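Local coordinates for transglutaminase-like domain-containing protein (Streptococcus suis, PDB 4XZ7) that probably catalyses transglutaminase-type acyl transfer as part of a probably secreted antiphagocytic virulence factor, of which this chain is a dimer-forming portion that includes the transglutaminase-like domain, at residues N94-D97 with Y98-M102; L150-N154 with G155-Y159; K367-T370 with A371-L374. All blocks are in the same frame, centred on the assembly; numbering follows the deposited sequence.

Contact 1: residues N94-D97 with Y98-M102; sequences NEED and YHNQM
The N-terminal turns of the short helix 95-101 bring Asn-94 and Tyr-98 together, the backbone N of Tyr-98 donating to Asn-94 O at 3.1 Å. Asn-94 is the N-cap: its short side chain bends forward over the first turn, and OD1 accepts from Asp-97 N at 2.9 Å, satisfying an amide that has no helical carbonyl before it. In the next turn Glu-95 O takes two donors from one residue, a good bond from His-99 N and a weak one from His-99 ND1 at 2.8 Å. With CG beside its own backbone N (chi1 -69°), the imidazole folds back along the helix towards that carbonyl. Tyr-98 CD2 lies 3.8 Å above the His-99 ring plane, over its centre, while the phenol points into the protein, where its OH bonds His-161 and its ring packs on Ile-122 and Phe-126. Asp-97 and Gln-101, one turn apart, run side by side, carboxylate and amide planes almost perpendicular (89°). Each has a hydrogen-bond partner outside the helix: Asp-97 OD2 accepts from His-93 N, Gln-101 OE1 from Arg-106 NH2. On the exposed flank a water donates to Asp-97 OD1 at 2.8 Å and weakly accepts from Asn-100 ND2 at 3.3 Å.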
loop_
_atom_site.group_PDB
_atom_site.type_symbol
_atom_site.label_atom_id
_atom_site.label_comp_id
_atom_site.label_asym_id
_atom_site.label_seq_id
_atom_site.Cartn_x
_atom_site.Cartn_y
_atom_site.Cartn_z
ATOM N N ASN B 94 -15.191 -12.830 -34.004
ATOM C CA ASN B 94 -14.625 -12.691 -35.337
ATOM C C ASN B 94 -13.765 -11.427 -35.406
ATOM O O ASN B 94 -13.625 -10.716 -34.412
ATOM C CB ASN B 94 -15.737 -12.658 -36.411
ATOM C CG ASN B 94 -16.812 -11.629 -36.120
ATOM O OD1 ASN B 94 -16.613 -10.683 -35.353
ATOM N ND2 ASN B 94 -17.975 -11.812 -36.746
ATOM N N GLU B 95 -13.188 -11.156 -36.570
ATOM C CA GLU B 95 -12.326 -9.988 -36.738
ATOM C C GLU B 95 -13.063 -8.681 -36.441
ATOM O O GLU B 95 -12.544 -7.807 -35.755
ATOM C CB GLU B 95 -11.760 -9.946 -38.155
ATOM C CG GLU B 95 -10.773 -11.068 -38.479
ATOM C CD GLU B 95 -11.447 -12.395 -38.794
ATOM O OE1 GLU B 95 -12.688 -12.512 -38.626
ATOM O OE2 GLU B 95 -10.729 -13.324 -39.217
ATOM N N GLU B 96 -14.271 -8.553 -36.971
ATOM C CA GLU B 96 -15.037 -7.329 -36.820
ATOM C C GLU B 96 -15.235 -7.003 -35.349
ATOM O O GLU B 96 -15.057 -5.859 -34.928
ATOM C CB GLU B 96 -16.393 -7.445 -37.523
ATOM C CG GLU B 96 -17.406 -6.425 -37.029
ATOM C CD GLU B 96 -18.804 -6.630 -37.599
ATOM O OE1 GLU B 96 -18.978 -7.482 -38.500
ATOM O OE2 GLU B 96 -19.732 -5.930 -37.140
ATOM N N ASP B 97 -15.602 -8.023 -34.576
ATOM C CA ASP B 97 -15.778 -7.898 -33.134
ATOM C C ASP B 97 -14.474 -7.444 -32.470
ATOM O O ASP B 97 -14.466 -6.550 -31.614
ATOM C CB ASP B 97 -16.248 -9.237 -32.554
ATOM C CG ASP B 97 -16.515 -9.179 -31.058
ATOM O OD1 ASP B 97 -17.006 -8.135 -30.568
ATOM O OD2 ASP B 97 -16.244 -10.192 -30.371
ATOM N N TYR B 98 -13.368 -8.061 -32.867
ATOM C CA TYR B 98 -12.081 -7.730 -32.273
ATOM C C TYR B 98 -11.765 -6.261 -32.509
ATOM O O TYR B 98 -11.340 -5.549 -31.594
ATOM C CB TYR B 98 -10.972 -8.610 -32.849
ATOM C CG TYR B 98 -9.579 -8.131 -32.509
ATOM C CD1 TYR B 98 -9.034 -8.355 -31.256
ATOM C CD2 TYR B 98 -8.803 -7.464 -33.453
ATOM C CE1 TYR B 98 -7.752 -7.923 -30.948
ATOM C CE2 TYR B 98 -7.535 -7.026 -33.157
ATOM C CZ TYR B 98 -7.013 -7.255 -31.904
ATOM O OH TYR B 98 -5.747 -6.812 -31.609
ATOM N N HIS B 99 -12.012 -5.796 -33.729
ATOM C CA HIS B 99 -11.643 -4.426 -34.059
ATOM C C HIS B 99 -12.593 -3.436 -33.395
ATOM O O HIS B 99 -12.175 -2.358 -32.979
ATOM C CB HIS B 99 -11.570 -4.245 -35.576
ATOM C CG HIS B 99 -10.425 -4.991 -36.193
ATOM N ND1 HIS B 99 -10.589 -6.177 -36.880
ATOM C CD2 HIS B 99 -9.092 -4.749 -36.176
ATOM C CE1 HIS B 99 -9.410 -6.617 -37.283
ATOM N NE2 HIS B 99 -8.484 -5.770 -36.867
ATOM N N ASN B 100 -13.854 -3.812 -33.240
ATOM C CA ASN B 100 -14.734 -3.018 -32.400
ATOM C C ASN B 100 -14.130 -2.854 -31.011
ATOM O O ASN B 100 -14.110 -1.761 -30.446
ATOM C CB ASN B 100 -16.113 -3.660 -32.292
ATOM C CG ASN B 100 -16.855 -3.668 -33.607
ATOM O OD1 ASN B 100 -16.616 -2.824 -34.474
ATOM N ND2 ASN B 100 -17.765 -4.624 -33.765
ATOM N N GLN B 101 -13.616 -3.951 -30.477
ATOM C CA GLN B 101 -13.145 -3.995 -29.103
ATOM C C GLN B 101 -11.873 -3.158 -28.860
ATOM O O GLN B 101 -11.672 -2.621 -27.771
ATOM C CB GLN B 101 -12.903 -5.450 -28.715
ATOM C CG GLN B 101 -13.172 -5.755 -27.276
ATOM C CD GLN B 101 -14.592 -6.172 -27.042
ATOM O OE1 GLN B 101 -15.087 -6.112 -25.924
ATOM N NE2 GLN B 101 -15.261 -6.613 -28.099
ATOM N N MET B 102 -11.021 -3.059 -29.876
ATOM C CA MET B 102 -9.749 -2.347 -29.772
ATOM C C MET B 102 -9.793 -0.918 -30.341
ATOM O O MET B 102 -8.749 -0.265 -30.476
ATOM C CB MET B 102 -8.641 -3.142 -30.492
ATOM C CG MET B 102 -8.447 -4.563 -29.991
ATOM S SD MET B 102 -8.226 -4.620 -28.208
ATOM C CE MET B 102 -6.779 -3.584 -28.037
HETATM O O HOH W 1 -18.760 -6.008 -30.891
#

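Contact 2: residues L150-N154 with G155-Y159; sequences LKNIN and GMTIY
Backbone hydrogen bonds zip Lys-151 to Ile-158 in a beta hairpin formed by strand 149-152 and the start of strand 157-167, antiparallel at 173°. The pair is hydrogen-bonded in both directions, Lys-151 N to Ile-158 O and Ile-158 N to Lys-151 O, each 2.9 Å. Beyond it Ile-153 N reaches Met-156 O at 2.8 Å, closing a turn of about type II geometry at Asn-154 and Gly-155, where glycine suits the positive phi (82°). One side-chain bond adds to these: in the non-hydrogen-bonded pair Asn-152 and Thr-157, Thr-157 OG1 donates to Asn-152 OD1 at 2.8 Å. Chi1 of -56° sets the hydroxyl beside its own backbone N and sends CG2 over a face of the Tyr-159 ring. Beside Thr-157, Leu-150 CD2 meets Tyr-159 CE1 at 3.6 Å. On the Ile-158 side, Ile-153 CG1 touches Met-156 CG at 3.5 Å and Ile-153 CD1 meets Ile-158 CD1 at 3.8 Å, an apolar cluster. The Ile-158 face thus joins strands 63-68 and 79-86 through hydrocarbon, on Ile-68 and Leu-83, supplemented by Lys-151 NZ bonding Phe-43 O and, at the turn, Asn-154 bonding Lys-71; the Thr-157 face combines a polar and an apolar cross-strand pair.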
loop_
_atom_site.group_PDB
_atom_site.type_symbol
_atom_site.label_atom_id
_atom_site.label_comp_id
_atom_site.label_asym_id
_atom_site.label_seq_id
_atom_site.Cartn_x
_atom_site.Cartn_y
_atom_site.Cartn_z
ATOM N N LEU B 150 0.498 -16.786 -27.097
ATOM C CA LEU B 150 -0.364 -17.711 -27.808
ATOM C C LEU B 150 -0.205 -19.096 -27.197
ATOM O O LEU B 150 0.781 -19.373 -26.508
ATOM C CB LEU B 150 -0.041 -17.706 -29.321
ATOM C CG LEU B 150 1.388 -18.021 -29.812
ATOM C CD1 LEU B 150 1.716 -19.518 -29.801
ATOM C CD2 LEU B 150 1.622 -17.499 -31.221
ATOM N N LYS B 151 -1.186 -19.955 -27.431
ATOM C CA LYS B 151 -1.038 -21.367 -27.133
ATOM C C LYS B 151 -1.466 -22.139 -28.358
ATOM O O LYS B 151 -2.578 -21.920 -28.876
ATOM C CB LYS B 151 -1.894 -21.808 -25.947
ATOM C CG LYS B 151 -1.691 -21.024 -24.665
ATOM C CD LYS B 151 -0.555 -21.577 -23.894
ATOM C CE LYS B 151 -0.468 -20.921 -22.521
ATOM N NZ LYS B 151 0.972 -20.950 -22.078
ATOM N N ASN B 152 -0.599 -23.045 -28.806
ATOM C CA ASN B 152 -0.975 -24.047 -29.801
ATOM C C ASN B 152 -1.704 -25.185 -29.111
ATOM O O ASN B 152 -1.170 -25.771 -28.175
ATOM C CB ASN B 152 0.269 -24.555 -30.553
ATOM C CG ASN B 152 0.874 -23.478 -31.454
ATOM O OD1 ASN B 152 0.228 -23.020 -32.403
ATOM N ND2 ASN B 152 2.103 -23.062 -31.155
ATOM N N ILE B 153 -2.930 -25.479 -29.534
ATOM C CA ILE B 153 -3.628 -26.625 -28.978
ATOM C C ILE B 153 -3.995 -27.657 -30.058
ATOM O O ILE B 153 -3.317 -27.752 -31.082
ATOM C CB ILE B 153 -4.853 -26.181 -28.184
ATOM C CG1 ILE B 153 -5.869 -25.470 -29.072
ATOM C CG2 ILE B 153 -4.411 -25.263 -27.027
ATOM C CD1 ILE B 153 -7.139 -25.056 -28.311
ATOM N N ASN B 154 -5.006 -28.481 -29.813
ATOM C CA ASN B 154 -5.328 -29.530 -30.772
ATOM C C ASN B 154 -6.021 -28.949 -32.000
ATOM O O ASN B 154 -7.221 -28.684 -31.972
ATOM C CB ASN B 154 -6.214 -30.619 -30.153
ATOM C CG ASN B 154 -5.538 -31.362 -28.993
ATOM O OD1 ASN B 154 -6.212 -31.853 -28.089
ATOM N ND2 ASN B 154 -4.221 -31.459 -29.029
ATOM N N GLY B 155 -5.264 -28.745 -33.070
ATOM C CA GLY B 155 -5.833 -28.328 -34.337
ATOM C C GLY B 155 -6.105 -26.844 -34.477
ATOM O O GLY B 155 -6.643 -26.421 -35.494
ATOM N N MET B 156 -5.720 -26.047 -33.483
ATOM C CA MET B 156 -5.874 -24.604 -33.585
ATOM C C MET B 156 -4.920 -23.855 -32.646
ATOM O O MET B 156 -4.258 -24.461 -31.815
ATOM C CB MET B 156 -7.327 -24.212 -33.295
ATOM C CG MET B 156 -7.708 -24.319 -31.841
ATOM S SD MET B 156 -9.503 -24.416 -31.621
ATOM C CE MET B 156 -9.819 -26.064 -32.223
ATOM N N THR B 157 -4.866 -22.531 -32.803
ATOM C CA THR B 157 -4.004 -21.658 -32.013
ATOM C C THR B 157 -4.829 -20.538 -31.400
ATOM O O THR B 157 -5.643 -19.922 -32.086
ATOM C CB THR B 157 -2.887 -21.055 -32.878
ATOM O OG1 THR B 157 -2.147 -22.115 -33.498
ATOM C CG2 THR B 157 -1.955 -20.200 -32.052
ATOM N N ILE B 158 -4.630 -20.289 -30.110
ATOM C CA ILE B 158 -5.341 -19.223 -29.412
ATOM C C ILE B 158 -4.372 -18.104 -29.105
ATOM O O ILE B 158 -3.344 -18.342 -28.483
ATOM C CB ILE B 158 -5.981 -19.715 -28.097
ATOM C CG1 ILE B 158 -7.004 -20.818 -28.379
ATOM C CG2 ILE B 158 -6.671 -18.569 -27.391
ATOM C CD1 ILE B 158 -7.587 -21.457 -27.120
ATOM N N TYR B 159 -4.703 -16.893 -29.551
ATOM C CA TYR B 159 -3.834 -15.725 -29.397
ATOM C C TYR B 159 -4.419 -14.804 -28.357
ATOM O O TYR B 159 -5.633 -14.714 -28.237
ATOM C CB TYR B 159 -3.688 -14.956 -30.723
ATOM C CG TYR B 159 -3.112 -15.785 -31.861
ATOM C CD1 TYR B 159 -1.761 -15.734 -32.160
ATOM C CD2 TYR B 159 -3.935 -16.614 -32.638
ATOM C CE1 TYR B 159 -1.236 -16.470 -33.189
ATOM C CE2 TYR B 159 -3.422 -17.349 -33.671
ATOM C CZ TYR B 159 -2.076 -17.281 -33.942
ATOM O OH TYR B 159 -1.557 -18.033 -34.971
#

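Contact 3: residues K367-T370 with A371-L374; sequences KQKT and ADLL
Asp-372 OD2 is gripped by Lys-369 and by a water. The water donates to OD2 at 2.9 Å and also to Gln-368 OE1, while accepting from Lys-369 N at 2.7 Å, so it ties Gln-368 and Lys-369 to Asp-372. Gln-368 NE2 bonds Trp-364 O near the end of the preceding helix. Lys-369 lies side by side with Asp-372, and the bend at its last torsion (chi4 62°) curls NZ back to a salt bridge of 3.6 Å with OD2. The other oxygen, OD1, pairs with Lys-378, so the carboxylate sits between two lysines, which would probably favour its charged form. A second water accepts from Ala-371 N at 2.8 Å and hydrogen-bonds Thr-370 OG1. Leu-373 N makes two weak bonds, to Lys-369 O at 3.4 Å and to Thr-370 O at 3.0 Å. Its side chain crosses that of Gln-368 at about a right angle, CD2 resting 3.5 Å from Gln-368 CB; leucine suits this buried place, where it also packs on Pro-281, Asn-276 and, in the second subunit, Leu-137. Helical backbone angles over 371-374, without the regular bonding of a helix, make a helix-like turn after helix 359-365, packed against helix 264-277.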
loop_
_atom_site.group_PDB
_atom_site.type_symbol
_atom_site.label_atom_id
_atom_site.label_comp_id
_atom_site.label_asym_id
_atom_site.label_seq_id
_atom_site.Cartn_x
_atom_site.Cartn_y
_atom_site.Cartn_z
ATOM N N LYS B 367 0.681 -5.505 40.563
ATOM C CA LYS B 367 -0.316 -5.967 41.516
ATOM C C LYS B 367 -1.499 -6.672 40.857
ATOM O O LYS B 367 -2.374 -7.181 41.553
ATOM C CB LYS B 367 -0.818 -4.796 42.369
ATOM C CG LYS B 367 0.179 -4.362 43.438
ATOM C CD LYS B 367 -0.407 -3.339 44.396
ATOM C CE LYS B 367 -0.431 -1.950 43.788
ATOM N NZ LYS B 367 -0.850 -0.946 44.803
ATOM N N GLN B 368 -1.536 -6.705 39.527
ATOM C CA GLN B 368 -2.611 -7.413 38.835
ATOM C C GLN B 368 -2.311 -8.901 38.793
ATOM O O GLN B 368 -1.150 -9.298 38.936
ATOM C CB GLN B 368 -2.792 -6.884 37.403
ATOM C CG GLN B 368 -3.017 -5.382 37.317
ATOM C CD GLN B 368 -4.212 -4.925 38.137
ATOM O OE1 GLN B 368 -5.327 -5.428 37.972
ATOM N NE2 GLN B 368 -3.980 -3.977 39.039
ATOM N N LYS B 369 -3.345 -9.722 38.607
ATOM C CA LYS B 369 -3.131 -11.115 38.225
ATOM C C LYS B 369 -2.440 -11.085 36.879
ATOM O O LYS B 369 -2.915 -10.404 35.973
ATOM C CB LYS B 369 -4.444 -11.892 38.130
ATOM C CG LYS B 369 -5.289 -11.883 39.406
ATOM C CD LYS B 369 -6.484 -12.831 39.286
ATOM C CE LYS B 369 -7.648 -12.381 40.162
ATOM N NZ LYS B 369 -8.143 -11.035 39.758
ATOM N N THR B 370 -1.335 -11.810 36.732
ATOM C CA THR B 370 -0.559 -11.726 35.495
ATOM C C THR B 370 -1.349 -12.175 34.254
ATOM O O THR B 370 -1.145 -11.636 33.162
ATOM C CB THR B 370 0.752 -12.549 35.588
ATOM O OG1 THR B 370 0.463 -13.951 35.559
ATOM C CG2 THR B 370 1.505 -12.205 36.859
ATOM N N ALA B 371 -2.261 -13.134 34.412
ATOM C CA ALA B 371 -3.025 -13.604 33.260
ATOM C C ALA B 371 -3.965 -12.510 32.745
ATOM O O ALA B 371 -4.202 -12.400 31.540
ATOM C CB ALA B 371 -3.792 -14.835 33.603
ATOM N N ASP B 372 -4.488 -11.706 33.669
ATOM C CA ASP B 372 -5.271 -10.522 33.306
ATOM C C ASP B 372 -4.462 -9.571 32.435
ATOM O O ASP B 372 -5.006 -8.952 31.522
ATOM C CB ASP B 372 -5.751 -9.776 34.554
ATOM C CG ASP B 372 -6.884 -10.481 35.251
ATOM O OD1 ASP B 372 -7.569 -11.283 34.576
ATOM O OD2 ASP B 372 -7.083 -10.230 36.465
ATOM N N LEU B 373 -3.162 -9.461 32.714
ATOM C CA LEU B 373 -2.298 -8.561 31.954
ATOM C C LEU B 373 -2.238 -8.945 30.467
ATOM O O LEU B 373 -1.866 -8.133 29.618
ATOM C CB LEU B 373 -0.889 -8.543 32.553
ATOM C CG LEU B 373 -0.711 -8.015 33.983
ATOM C CD1 LEU B 373 0.771 -7.893 34.322
ATOM C CD2 LEU B 373 -1.422 -6.686 34.195
ATOM N N LEU B 374 -2.605 -10.183 30.161
ATOM C CA LEU B 374 -2.636 -10.668 28.783
ATOM C C LEU B 374 -3.853 -10.172 27.989
ATOM O O LEU B 374 -3.850 -10.226 26.752
ATOM C CB LEU B 374 -2.627 -12.194 28.768
ATOM C CG LEU B 374 -1.332 -12.885 29.156
ATOM C CD1 LEU B 374 -1.565 -14.392 29.256
ATOM C CD2 LEU B 374 -0.258 -12.567 28.105
HETATM O O HOH W 2 -5.632 -8.398 38.122
HETATM O O HOH W 3 -1.959 -15.042 36.433
#

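The three contacts follow one another along the chain but fall into two distant groups. Contacts 1 and 2 have centres about 19 Å apart and nearest atoms about 8 Å apart; they do not touch, yet strand 157-167 relates them, since its start forms one arm of the hairpin and its His-161 and Leu-163 receive side chains from helix 95-101. Contact 3 lies on the opposite side of the chain's centre, about 69 Å from contact 1 and 67 Å from contact 2, centre to centre. It packs on helix 264-277, which lies within the transglutaminase-like sequence region, and meets the second subunit through Leu-373.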